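Local coordinates for protein putative fructose-aminoacid-6-phosphate deglycase (Bacillus subtilis, PDB 3EUA) that converts a range of fructosamine 6-phosphates to glucose 6-phosphate and a free amino acid, at residues 26-31 / 75-80; 250-255 / 276-281. All coordinates share one frame; numbering follows the deposited sequence.

Contact 1 (26-31 / 75-80); sequences DHVFFV and KSLVIL
Phe29 and Val78 are paired on parallel strands, 27-31 and 76-80, their side chains on the same face of the first SIS domain's sheet and Phe29 CB 3.9 Å from Val78 CG2. Four backbone bonds join the strands, from Leu77 N to His27 O through to Val31 N to Ile79 O. Phe29 has CG anti to its carbonyl carbon (chi1 -67°), and its ring runs back toward the strand start. There His27 CD2 lies 3.2 Å above one face, offset toward the rim, while Ser76 OG sits at the ring edge, 3.5 Å from Phe29 CE2. A small serine leaves room for the ring, and its hydroxyl bonds to Gly73 N; His27 NE2 bonds to Asp57. On the same side, beta-branched Val31 sets CG2 3.7 Å from Val78 CG1, under helix 88-99. On the other, Ile79 reaches with CD1 to Phe30 CE1 at 3.8 Å and to Val28 CG1, toward helix 137-153. Before the strands Asp26 N donates to Lys75 O. The Asp26 carboxylate lies against the lysine's aliphatic chain, OD2 3.6 Å from Lys75 CD but 4.8 Å from Lys75 NZ. An alanine at Asp26 would probably leave Lys75 CB and CD without this cover and its ammonium without this carboxylate nearby. The chemistry implies strands held by backbone bonds and apolar packing, with the opposite charges of Asp26 and Lys75 at their partly exposed start.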
loop_
_atom_site.group_PDB
_atom_site.type_symbol
_atom_site.label_atom_id
_atom_site.label_comp_id
_atom_site.label_asym_id
_atom_site.label_seq_id
_atom_site.Cartn_x
_atom_site.Cartn_y
_atom_site.Cartn_z
ATOM N N ASP A 26 -15.873 -9.237 -13.775
ATOM C CA ASP A 26 -14.553 -8.965 -14.321
ATOM C C ASP A 26 -13.643 -8.205 -13.356
ATOM O O ASP A 26 -12.498 -7.910 -13.707
ATOM C CB ASP A 26 -14.649 -8.215 -15.661
ATOM C CG ASP A 26 -15.237 -6.803 -15.555
ATOM O OD1 ASP A 26 -15.359 -6.217 -14.474
ATOM O OD2 ASP A 26 -15.580 -6.253 -16.625
ATOM N N HIS A 27 -14.141 -7.886 -12.160
ATOM C CA HIS A 27 -13.374 -7.078 -11.210
ATOM C C HIS A 27 -13.772 -7.434 -9.790
ATOM O O HIS A 27 -14.952 -7.502 -9.494
ATOM C CB HIS A 27 -13.704 -5.570 -11.441
ATOM C CG HIS A 27 -12.611 -4.594 -11.080
ATOM N ND1 HIS A 27 -12.183 -3.609 -11.952
ATOM C CD2 HIS A 27 -11.871 -4.440 -9.954
ATOM C CE1 HIS A 27 -11.238 -2.889 -11.371
ATOM N NE2 HIS A 27 -11.025 -3.375 -10.160
ATOM N N VAL A 28 -12.781 -7.658 -8.916
ATOM C CA VAL A 28 -13.029 -7.877 -7.501
ATOM C C VAL A 28 -12.457 -6.665 -6.722
ATOM O O VAL A 28 -11.362 -6.195 -7.035
ATOM C CB VAL A 28 -12.385 -9.174 -6.970
ATOM C CG1 VAL A 28 -12.694 -9.306 -5.495
ATOM C CG2 VAL A 28 -12.950 -10.386 -7.685
ATOM N N PHE A 29 -13.222 -6.116 -5.771
ATOM C CA PHE A 29 -12.770 -5.024 -4.907
ATOM C C PHE A 29 -12.775 -5.513 -3.472
ATOM O O PHE A 29 -13.774 -6.001 -3.031
ATOM C CB PHE A 29 -13.676 -3.777 -5.027
ATOM C CG PHE A 29 -13.605 -3.092 -6.368
ATOM C CD1 PHE A 29 -12.656 -2.119 -6.625
ATOM C CD2 PHE A 29 -14.472 -3.428 -7.387
ATOM C CE1 PHE A 29 -12.557 -1.503 -7.884
ATOM C CE2 PHE A 29 -14.388 -2.793 -8.629
ATOM C CZ PHE A 29 -13.447 -1.820 -8.865
ATOM N N PHE A 30 -11.629 -5.441 -2.788
ATOM C CA PHE A 30 -11.481 -5.791 -1.378
ATOM C C PHE A 30 -11.594 -4.487 -0.579
ATOM O O PHE A 30 -10.701 -3.654 -0.619
ATOM C CB PHE A 30 -10.134 -6.430 -1.154
ATOM C CG PHE A 30 -9.981 -7.729 -1.862
ATOM C CD1 PHE A 30 -10.624 -8.881 -1.364
ATOM C CD2 PHE A 30 -9.200 -7.822 -3.011
ATOM C CE1 PHE A 30 -10.458 -10.107 -2.009
ATOM C CE2 PHE A 30 -9.056 -9.010 -3.669
ATOM C CZ PHE A 30 -9.682 -10.165 -3.154
ATOM N N VAL A 31 -12.695 -4.311 0.126
ATOM C CA VAL A 31 -12.974 -3.037 0.804
ATOM C C VAL A 31 -13.283 -3.161 2.282
ATOM O O VAL A 31 -14.263 -3.803 2.696
ATOM C CB VAL A 31 -14.171 -2.333 0.096
ATOM C CG1 VAL A 31 -14.392 -0.945 0.641
ATOM C CG2 VAL A 31 -13.948 -2.248 -1.424
ATOM N N LYS A 75 -20.481 -5.597 -13.329
ATOM C CA LYS A 75 -19.615 -6.762 -13.472
ATOM C C LYS A 75 -18.600 -6.819 -12.335
ATOM O O LYS A 75 -17.614 -7.536 -12.433
ATOM C CB LYS A 75 -18.906 -6.744 -14.811
ATOM C CG LYS A 75 -19.875 -6.824 -15.992
ATOM C CD LYS A 75 -19.139 -6.567 -17.278
ATOM C CE LYS A 75 -20.046 -6.732 -18.455
ATOM N NZ LYS A 75 -19.226 -6.514 -19.683
ATOM N N SER A 76 -18.851 -6.080 -11.246
ATOM C CA SER A 76 -17.953 -6.051 -10.083
ATOM C C SER A 76 -18.474 -6.888 -8.930
ATOM O O SER A 76 -19.660 -6.951 -8.713
ATOM C CB SER A 76 -17.786 -4.607 -9.549
ATOM O OG SER A 76 -17.204 -3.706 -10.490
ATOM N N LEU A 77 -17.540 -7.487 -8.191
ATOM C CA LEU A 77 -17.791 -8.194 -6.964
ATOM C C LEU A 77 -17.055 -7.371 -5.910
ATOM O O LEU A 77 -15.849 -7.069 -6.105
ATOM C CB LEU A 77 -17.148 -9.564 -6.988
ATOM C CG LEU A 77 -17.174 -10.390 -5.711
ATOM C CD1 LEU A 77 -18.599 -10.577 -5.246
ATOM C CD2 LEU A 77 -16.451 -11.746 -5.929
ATOM N N VAL A 78 -17.738 -6.979 -4.835
ATOM C CA VAL A 78 -17.097 -6.209 -3.768
ATOM C C VAL A 78 -17.191 -7.047 -2.491
ATOM O O VAL A 78 -18.262 -7.457 -2.095
ATOM C CB VAL A 78 -17.705 -4.810 -3.635
ATOM C CG1 VAL A 78 -17.031 -4.015 -2.522
ATOM C CG2 VAL A 78 -17.571 -4.039 -4.966
ATOM N N ILE A 79 -16.049 -7.334 -1.888
ATOM C CA ILE A 79 -15.990 -8.119 -0.685
ATOM C C ILE A 79 -15.647 -7.151 0.437
ATOM O O ILE A 79 -14.603 -6.474 0.370
ATOM C CB ILE A 79 -14.906 -9.211 -0.757
ATOM C CG1 ILE A 79 -15.190 -10.201 -1.887
ATOM C CG2 ILE A 79 -14.824 -9.973 0.590
ATOM C CD1 ILE A 79 -14.095 -11.191 -2.127
ATOM N N LEU A 80 -16.538 -7.063 1.429
ATOM C CA LEU A 80 -16.353 -6.163 2.563
ATOM C C LEU A 80 -16.247 -6.923 3.886
ATOM O O LEU A 80 -16.720 -8.065 4.017
ATOM C CB LEU A 80 -17.475 -5.114 2.632
ATOM C CG LEU A 80 -17.738 -4.360 1.323
ATOM C CD1 LEU A 80 -19.009 -4.888 0.597
ATOM C CD2 LEU A 80 -17.851 -2.896 1.602
#

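Contact 2 (250-255 / 276-281); sequences LGLDET and LDAASY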
loop_
_atom_site.group_PDB
_atom_site.type_symbol
_atom_site.label_atom_id
_atom_site.label_comp_id
_atom_site.label_asym_id
_atom_site.label_seq_id
_atom_site.Cartn_x
_atom_site.Cartn_y
_atom_site.Cartn_z
ATOM N N LEU A 250 8.968 -14.089 7.694
ATOM C CA LEU A 250 9.374 -14.819 6.514
ATOM C C LEU A 250 8.277 -15.825 6.252
ATOM O O LEU A 250 7.966 -16.656 7.109
ATOM C CB LEU A 250 10.737 -15.485 6.665
ATOM C CG LEU A 250 11.914 -14.528 6.841
ATOM C CD1 LEU A 250 12.172 -14.301 8.357
ATOM C CD2 LEU A 250 13.097 -15.114 6.135
ATOM N N GLY A 251 7.671 -15.729 5.073
ATOM C CA GLY A 251 6.573 -16.604 4.694
ATOM C C GLY A 251 7.029 -17.725 3.800
ATOM O O GLY A 251 8.220 -18.027 3.722
ATOM N N LEU A 252 6.070 -18.322 3.122
ATOM C CA LEU A 252 6.332 -19.460 2.236
ATOM C C LEU A 252 5.862 -19.188 0.795
ATOM O O LEU A 252 5.720 -20.115 -0.039
ATOM C CB LEU A 252 5.618 -20.710 2.781
ATOM C CG LEU A 252 6.024 -21.219 4.172
ATOM C CD1 LEU A 252 5.108 -22.324 4.646
ATOM C CD2 LEU A 252 7.494 -21.680 4.192
ATOM N N ASP A 253 5.603 -17.928 0.493
ATOM C CA ASP A 253 5.158 -17.582 -0.855
ATOM C C ASP A 253 6.379 -17.301 -1.748
ATOM O O ASP A 253 7.551 -17.411 -1.330
ATOM C CB ASP A 253 4.047 -16.471 -0.888
ATOM C CG ASP A 253 4.522 -15.048 -0.502
ATOM O OD1 ASP A 253 5.722 -14.698 -0.651
ATOM O OD2 ASP A 253 3.652 -14.247 -0.054
ATOM N N GLU A 254 6.081 -16.952 -2.987
ATOM C CA GLU A 254 7.086 -16.688 -3.977
ATOM C C GLU A 254 8.015 -15.530 -3.640
ATOM O O GLU A 254 9.084 -15.460 -4.203
ATOM C CB GLU A 254 6.429 -16.392 -5.342
ATOM C CG GLU A 254 5.661 -17.521 -6.044
ATOM C CD GLU A 254 4.319 -17.890 -5.426
ATOM O OE1 GLU A 254 3.915 -17.265 -4.422
ATOM O OE2 GLU A 254 3.665 -18.817 -5.963
ATOM N N THR A 255 7.602 -14.634 -2.736
ATOM C CA THR A 255 8.371 -13.462 -2.369
ATOM C C THR A 255 9.287 -13.673 -1.178
ATOM O O THR A 255 9.990 -12.748 -0.792
ATOM C CB THR A 255 7.439 -12.239 -2.103
ATOM O OG1 THR A 255 6.823 -12.324 -0.807
ATOM C CG2 THR A 255 6.367 -12.125 -3.178
ATOM N N LEU A 276 10.076 -14.184 12.823
ATOM C CA LEU A 276 9.071 -15.260 12.768
ATOM C C LEU A 276 9.180 -15.843 11.393
ATOM O O LEU A 276 8.867 -15.170 10.396
ATOM C CB LEU A 276 7.635 -14.752 12.982
ATOM C CG LEU A 276 7.234 -14.414 14.407
ATOM C CD1 LEU A 276 7.925 -13.136 14.863
ATOM C CD2 LEU A 276 5.709 -14.296 14.425
ATOM N N ASP A 277 9.660 -17.077 11.320
ATOM C CA ASP A 277 9.855 -17.739 10.031
ATOM C C ASP A 277 8.888 -18.905 9.914
ATOM O O ASP A 277 8.989 -19.886 10.665
ATOM C CB ASP A 277 11.317 -18.218 9.898
ATOM C CG ASP A 277 11.641 -18.850 8.522
ATOM O OD1 ASP A 277 10.736 -19.118 7.692
ATOM O OD2 ASP A 277 12.840 -19.098 8.270
ATOM N N ALA A 278 7.954 -18.795 8.969
ATOM C CA ALA A 278 6.945 -19.812 8.721
ATOM C C ALA A 278 7.555 -21.178 8.365
ATOM O O ALA A 278 6.942 -22.220 8.556
ATOM C CB ALA A 278 6.018 -19.360 7.607
ATOM N N ALA A 279 8.755 -21.157 7.816
ATOM C CA ALA A 279 9.438 -22.403 7.484
ATOM C C ALA A 279 9.748 -23.230 8.731
ATOM O O ALA A 279 9.938 -24.449 8.618
ATOM C CB ALA A 279 10.679 -22.117 6.670
ATOM N N SER A 280 9.773 -22.597 9.912
ATOM C CA SER A 280 10.028 -23.298 11.178
ATOM C C SER A 280 8.773 -23.986 11.723
ATOM O O SER A 280 8.877 -24.713 12.695
ATOM C CB SER A 280 10.629 -22.343 12.212
ATOM O OG SER A 280 9.701 -21.356 12.614
ATOM N N TYR A 281 7.605 -23.752 11.112
ATOM C CA TYR A 281 6.362 -24.372 11.529
ATOM C C TYR A 281 6.107 -25.623 10.707
ATOM O O TYR A 281 6.800 -25.879 9.716
ATOM C CB TYR A 281 5.186 -23.368 11.446
ATOM C CG TYR A 281 5.477 -22.041 12.119
ATOM C CD1 TYR A 281 6.163 -21.977 13.335
ATOM C CD2 TYR A 281 5.023 -20.856 11.573
ATOM C CE1 TYR A 281 6.437 -20.760 13.954
ATOM C CE2 TYR A 281 5.282 -19.609 12.202
ATOM C CZ TYR A 281 5.988 -19.578 13.381
ATOM O OH TYR A 281 6.245 -18.378 13.986
#
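Leu250 and Asp277 form the last parallel bridge between two strands whose chains then part in unlike ways, one into a loop and the other into a 3-10 turn. This is the C-terminal end of strands 246-250 and 273-277 in the parallel sheet of the second SIS domain, an alpha/beta fold. Leu250 bonds to 276-281 through both its backbone N and its O: the N donates to Leu276 O (2.9 Å), and the O accepts from Ala278 N in a nearly straight bond (2.8 Å, 170° at the hydrogen). Leu250 CB also packs 3.8 Å from Asp277 OD1, while the rest of its buried side chain reaches helix 256-269, where Leu263 gives it an apolar partner.

Past the bridge, Leu252 leans back over the turn. With CG anti to its carbonyl carbon (chi1 -61°), it sets CG 3.9 Å from Ala278 CB, and CD2 lies 4.1 Å from Ala279 CB. The alanines suit this place because a single methyl each lets the leucine lie close to the turn. Arg256 ties the two segments together, bonding to Gly251 O and forming a salt bridge with Asp277. In the loop, Asp253 OD1 accepts a capping bond from Thr255 N, and a further bond from Thr255 OG1.

Aspartate suits position 277 because its short side chain can fold back on the following backbone. CG lies anti to the backbone N (chi1 -176°), and in the resulting Asx turn Ala279 N meets Asp277 OD1 at 2.8 Å, from above the carboxylate plane.

How the contacts relate
Contact 1 and contact 2 belong to the two SIS domains of one chain and lie on opposite sides of its centre, their centres 28 Å apart. Nearest atoms are about 14 Å apart. Both join neighbouring parallel strands; those of contact 2 are linked through helix 256-269, while strand 55-60 and several helices come between those of contact 1. Contact 2 catches its strands where they end. A connection runs through helix 41-50: its Tyr45 bonds to Glu254 and packs on Asp253 and Thr255. Glu254 O also bonds to Gln66 of the second subunit, so the loop of contact 2, though not its touching residues, borders that subunit; no other chain of the assembly touches contact 1.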